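Local coordinates for protein gamma-glutamyltranspeptidase (Ggt) (Helicobacter pylori 26695, PDB 5BPK) that probably cleaves gamma-glutamyl compounds such as glutathione and transfers the gamma-glutamyl group to water or an acceptor, as an Ntn-hydrolase, at residues A237-E241 with K253-A257; I292-M296 with I314-M319. All coordinates share one frame. Numbering follows the deposited sequence.

Interaction 1: residues A237-E241 with K253-A257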
loop_
_atom_site.group_PDB
_atom_site.type_symbol
_atom_site.label_atom_id
_atom_site.label_comp_id
_atom_site.label_asym_id
_atom_site.label_seq_id
_atom_site.Cartn_x
_atom_site.Cartn_y
_atom_site.Cartn_z
ATOM N N ALA A 237 -3.768 -11.187 -23.067
ATOM C CA ALA A 237 -4.693 -12.039 -22.312
ATOM C C ALA A 237 -4.461 -13.504 -22.678
ATOM O O ALA A 237 -4.529 -14.375 -21.826
ATOM C CB ALA A 237 -6.143 -11.646 -22.569
ATOM N N GLU A 238 -4.152 -13.744 -23.951
ATOM C CA GLU A 238 -3.824 -15.081 -24.435
ATOM C C GLU A 238 -2.554 -15.627 -23.752
ATOM O O GLU A 238 -2.517 -16.779 -23.321
ATOM C CB GLU A 238 -3.664 -15.077 -25.963
ATOM C CG GLU A 238 -3.906 -16.431 -26.618
ATOM C CD GLU A 238 -5.385 -16.835 -26.609
ATOM O OE1 GLU A 238 -6.234 -16.030 -27.055
ATOM O OE2 GLU A 238 -5.694 -17.954 -26.154
ATOM N N LEU A 239 -1.522 -14.796 -23.648
ATOM C CA LEU A 239 -0.283 -15.186 -22.963
ATOM C C LEU A 239 -0.525 -15.504 -21.488
ATOM O O LEU A 239 0.075 -16.425 -20.943
ATOM C CB LEU A 239 0.776 -14.073 -23.058
ATOM C CG LEU A 239 1.378 -13.767 -24.429
ATOM C CD1 LEU A 239 2.256 -12.527 -24.357
ATOM C CD2 LEU A 239 2.185 -14.968 -24.917
ATOM N N ILE A 240 -1.406 -14.737 -20.845
ATOM C CA ILE A 240 -1.690 -14.963 -19.431
ATOM C C ILE A 240 -2.387 -16.320 -19.260
ATOM O O ILE A 240 -1.956 -17.143 -18.463
ATOM C CB ILE A 240 -2.534 -13.810 -18.810
ATOM C CG1 ILE A 240 -1.721 -12.517 -18.815
ATOM C CG2 ILE A 240 -2.961 -14.154 -17.380
ATOM C CD1 ILE A 240 -2.535 -11.274 -18.509
ATOM N N GLU A 241 -3.445 -16.563 -20.027
ATOM C CA GLU A 241 -4.194 -17.811 -19.888
ATOM C C GLU A 241 -3.295 -19.008 -20.191
ATOM O O GLU A 241 -3.314 -19.998 -19.469
ATOM C CB GLU A 241 -5.434 -17.840 -20.791
ATOM C CG GLU A 241 -6.264 -19.129 -20.634
ATOM C CD GLU A 241 -7.532 -19.154 -21.465
ATOM O OE1 GLU A 241 -7.554 -19.892 -22.477
ATOM O OE2 GLU A 241 -8.508 -18.462 -21.102
ATOM N N LYS A 253 -8.843 -16.028 -19.734
ATOM C CA LYS A 253 -9.324 -14.885 -20.504
ATOM C C LYS A 253 -10.664 -14.353 -19.971
ATOM O O LYS A 253 -10.930 -13.157 -20.061
ATOM C CB LYS A 253 -9.441 -15.242 -21.992
ATOM C CG LYS A 253 -8.098 -15.318 -22.693
ATOM C CD LYS A 253 -8.254 -15.604 -24.180
ATOM C CE LYS A 253 -8.575 -17.065 -24.439
ATOM N NZ LYS A 253 -8.521 -17.392 -25.898
ATOM N N GLU A 254 -11.498 -15.236 -19.425
ATOM C CA GLU A 254 -12.781 -14.825 -18.859
ATOM C C GLU A 254 -12.579 -13.964 -17.608
ATOM O O GLU A 254 -13.269 -12.953 -17.425
ATOM C CB GLU A 254 -13.669 -16.026 -18.527
ATOM C CG GLU A 254 -15.112 -15.622 -18.184
ATOM C CD GLU A 254 -16.015 -16.793 -17.821
ATOM O OE1 GLU A 254 -15.545 -17.955 -17.823
ATOM O OE2 GLU A 254 -17.204 -16.539 -17.527
ATOM N N ASP A 255 -11.625 -14.350 -16.767
ATOM C CA ASP A 255 -11.275 -13.541 -15.594
ATOM C C ASP A 255 -10.839 -12.145 -16.021
ATOM O O ASP A 255 -11.275 -11.141 -15.462
ATOM C CB ASP A 255 -10.139 -14.181 -14.799
ATOM C CG ASP A 255 -10.583 -15.359 -13.963
ATOM O OD1 ASP A 255 -11.499 -15.198 -13.141
ATOM O OD2 ASP A 255 -9.987 -16.442 -14.098
ATOM N N LEU A 256 -9.974 -12.089 -17.024
ATOM C CA LEU A 256 -9.378 -10.827 -17.444
ATOM C C LEU A 256 -10.439 -9.921 -18.066
ATOM O O LEU A 256 -10.505 -8.736 -17.742
ATOM C CB LEU A 256 -8.208 -11.067 -18.404
ATOM C CG LEU A 256 -6.994 -11.774 -17.785
ATOM C CD1 LEU A 256 -6.109 -12.385 -18.866
ATOM C CD2 LEU A 256 -6.177 -10.884 -16.855
ATOM N N ALA A 257 -11.293 -10.490 -18.926
ATOM C CA ALA A 257 -12.353 -9.719 -19.584
ATOM C C ALA A 257 -13.422 -9.211 -18.609
ATOM O O ALA A 257 -14.126 -8.239 -18.911
ATOM C CB ALA A 257 -12.999 -10.547 -20.706
HETATM O O HOH W 1 -11.406 -18.066 -20.704
#

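Interaction 2: residues I292-M296 with I314-M319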
loop_
_atom_site.group_PDB
_atom_site.type_symbol
_atom_site.label_atom_id
_atom_site.label_comp_id
_atom_site.label_asym_id
_atom_site.label_seq_id
_atom_site.Cartn_x
_atom_site.Cartn_y
_atom_site.Cartn_z
ATOM N N ILE A 292 -8.150 4.485 15.236
ATOM C CA ILE A 292 -7.029 4.669 16.171
ATOM C C ILE A 292 -6.849 6.167 16.489
ATOM O O ILE A 292 -6.693 6.561 17.649
ATOM C CB ILE A 292 -5.729 4.032 15.628
ATOM C CG1 ILE A 292 -5.868 2.507 15.557
ATOM C CG2 ILE A 292 -4.551 4.372 16.513
ATOM C CD1 ILE A 292 -4.881 1.844 14.605
ATOM N N LEU A 293 -6.894 6.999 15.463
ATOM C CA LEU A 293 -6.929 8.451 15.657
ATOM C C LEU A 293 -8.082 8.893 16.568
ATOM O O LEU A 293 -7.897 9.760 17.429
ATOM C CB LEU A 293 -7.005 9.183 14.309
ATOM C CG LEU A 293 -5.695 9.208 13.499
ATOM C CD1 LEU A 293 -5.890 9.797 12.109
ATOM C CD2 LEU A 293 -4.568 9.963 14.231
ATOM N N ASN A 294 -9.269 8.322 16.370
ATOM C CA ASN A 294 -10.412 8.642 17.220
ATOM C C ASN A 294 -10.107 8.366 18.678
ATOM O O ASN A 294 -10.491 9.155 19.533
ATOM C CB ASN A 294 -11.689 7.868 16.861
ATOM C CG ASN A 294 -12.354 8.335 15.577
ATOM O OD1 ASN A 294 -12.143 9.451 15.105
ATOM N ND2 ASN A 294 -13.222 7.476 15.034
ATOM N N VAL A 295 -9.477 7.223 18.967
ATOM C CA VAL A 295 -9.132 6.887 20.353
ATOM C C VAL A 295 -8.156 7.941 20.893
ATOM O O VAL A 295 -8.361 8.503 21.975
ATOM C CB VAL A 295 -8.515 5.462 20.499
ATOM C CG1 VAL A 295 -8.107 5.183 21.951
ATOM C CG2 VAL A 295 -9.487 4.396 20.027
ATOM N N MET A 296 -7.109 8.208 20.118
ATOM C CA MET A 296 -6.050 9.150 20.486
ATOM C C MET A 296 -6.579 10.575 20.721
ATOM O O MET A 296 -6.040 11.321 21.555
ATOM C CB MET A 296 -4.993 9.182 19.381
ATOM C CG MET A 296 -4.178 7.892 19.292
ATOM S SD MET A 296 -3.193 7.729 17.787
ATOM C CE MET A 296 -2.280 9.285 17.774
ATOM N N ILE A 314 -1.161 5.199 24.878
ATOM C CA ILE A 314 -2.520 5.437 24.387
ATOM C C ILE A 314 -2.669 4.929 22.948
ATOM O O ILE A 314 -3.619 4.202 22.620
ATOM C CB ILE A 314 -2.898 6.925 24.488
ATOM C CG1 ILE A 314 -3.016 7.338 25.956
ATOM C CG2 ILE A 314 -4.199 7.194 23.766
ATOM C CD1 ILE A 314 -3.040 8.835 26.175
ATOM N N ALA A 315 -1.726 5.305 22.089
ATOM C CA ALA A 315 -1.728 4.844 20.688
ATOM C C ALA A 315 -1.667 3.327 20.572
ATOM O O ALA A 315 -2.397 2.737 19.765
ATOM C CB ALA A 315 -0.566 5.475 19.916
ATOM N N ALA A 316 -0.769 2.708 21.332
ATOM C CA ALA A 316 -0.543 1.269 21.240
ATOM C C ALA A 316 -1.761 0.471 21.711
ATOM O O ALA A 316 -2.075 -0.572 21.142
ATOM C CB ALA A 316 0.713 0.864 22.029
ATOM N N GLU A 317 -2.417 0.925 22.782
ATOM C CA GLU A 317 -3.642 0.248 23.217
ATOM C C GLU A 317 -4.784 0.406 22.202
ATOM O O GLU A 317 -5.568 -0.533 21.979
ATOM C CB GLU A 317 -4.067 0.692 24.612
ATOM C CG GLU A 317 -3.053 0.319 25.700
ATOM C CD GLU A 317 -2.708 -1.164 25.682
ATOM O OE1 GLU A 317 -3.582 -1.967 26.048
ATOM O OE2 GLU A 317 -1.577 -1.524 25.281
ATOM N N ALA A 318 -4.869 1.569 21.555
ATOM C CA ALA A 318 -5.850 1.756 20.491
ATOM C C ALA A 318 -5.556 0.819 19.316
ATOM O O ALA A 318 -6.472 0.215 18.770
ATOM C CB ALA A 318 -5.895 3.207 20.021
ATOM N N MET A 319 -4.284 0.709 18.935
ATOM C CA MET A 319 -3.851 -0.206 17.874
ATOM C C MET A 319 -4.228 -1.643 18.209
ATOM O O MET A 319 -4.722 -2.368 17.368
ATOM C CB MET A 319 -2.332 -0.146 17.683
ATOM C CG MET A 319 -1.805 1.139 17.103
ATOM S SD MET A 319 -0.006 1.264 17.262
ATOM C CE MET A 319 0.262 2.876 16.485
#

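Interaction 1: residues A237-E241 with K253-A257
Ala237 opens the contact. Its CB lies 3.8 Å from Leu256 CD1, and its carbonyl O is 3.8 Å from Lys253 CG. The small side chain lets the backbones come close: Ala237 CA and Lys253 CA are 5.7 Å apart. Glu238 points its CA-to-CB bond away, but its carboxylate bends back. Glu238 OE1 and OE2 each accept a hydrogen bond of 2.9 Å from Lys253 NZ, a bidentate salt bridge. Ile240 is buried and sets its CD1 3.8 Å from Leu256 CD1. It also packs on Phe231 of helix 229-232. Glu241 meets the start of the second helix: its OE2 accepts 2.8 Å from Lys253 N, at a nearly linear 174°. Water 1 donates to Glu241 OE2 (3.0 Å) and accepts from Glu254 N (3.1 Å). Glu241 OE2 thus meets one first-turn amide directly and a second through water. The segments run at 133°, in two helices joined by a short loop: helix 234-246 packs against the short helix 253-257 that precedes strand 262-271.

Interaction 2: residues I292-M296 with I314-M319
Ile292 and Ala318 bury the most area in this contact, 65 and 60 Å². Their CA atoms are 5.3 Å apart, which the small Ala318 side chain allows. Ile292 CG2 lies 3.9 Å from Ala318 CB. Ile292 CD1 reaches on to Met319 CG at 4.0 Å. Ala318 CB also touches Val295 CB at 3.5 Å, so it sits against two branched side chains one turn apart. The two segments cross at 140°, with axes 8.9 Å apart. They belong to helices 285-296 and 309-329, which form a helical layer beside the sheet containing strand 262-271, consistent with the layered alpha/beta fold of Ntn-hydrolases. Met296 ends the first helix. Its SD is 4.1 Å from Ala315 CB, and its CA is 4.2 Å from Ile314 CG2. The Met296 side chain also packs on Tyr271 of that strand and on Leu102 of the partner chain. On another flank, Val295 meets Ala349, Ile352 and Phe353 of helix 346-354.

How the interactions relate
Interaction 1 closes before interaction 2 opens along the chain, with strands 262-271 and 274-278 between them. The two lie on opposite sides of the chain's centre. Their own centres are 44 Å apart and their nearest atoms about 33 Å, so they do not touch. Both join antiparallel-leaning helices that are close in sequence. Interaction 1 is partly buried and mixes charged and apolar pairs, whereas interaction 2 is buried and apolar. Both also border the partner chain. Interaction 2 is not in the inhibitor site: the Ile292 side chain is about 14 Å from the bound dihydro-oxazolyl aminoacetic acid (4UD). A 1,2-ethanediol, probably from crystallisation, lies about 3 Å from the Met296 side chain.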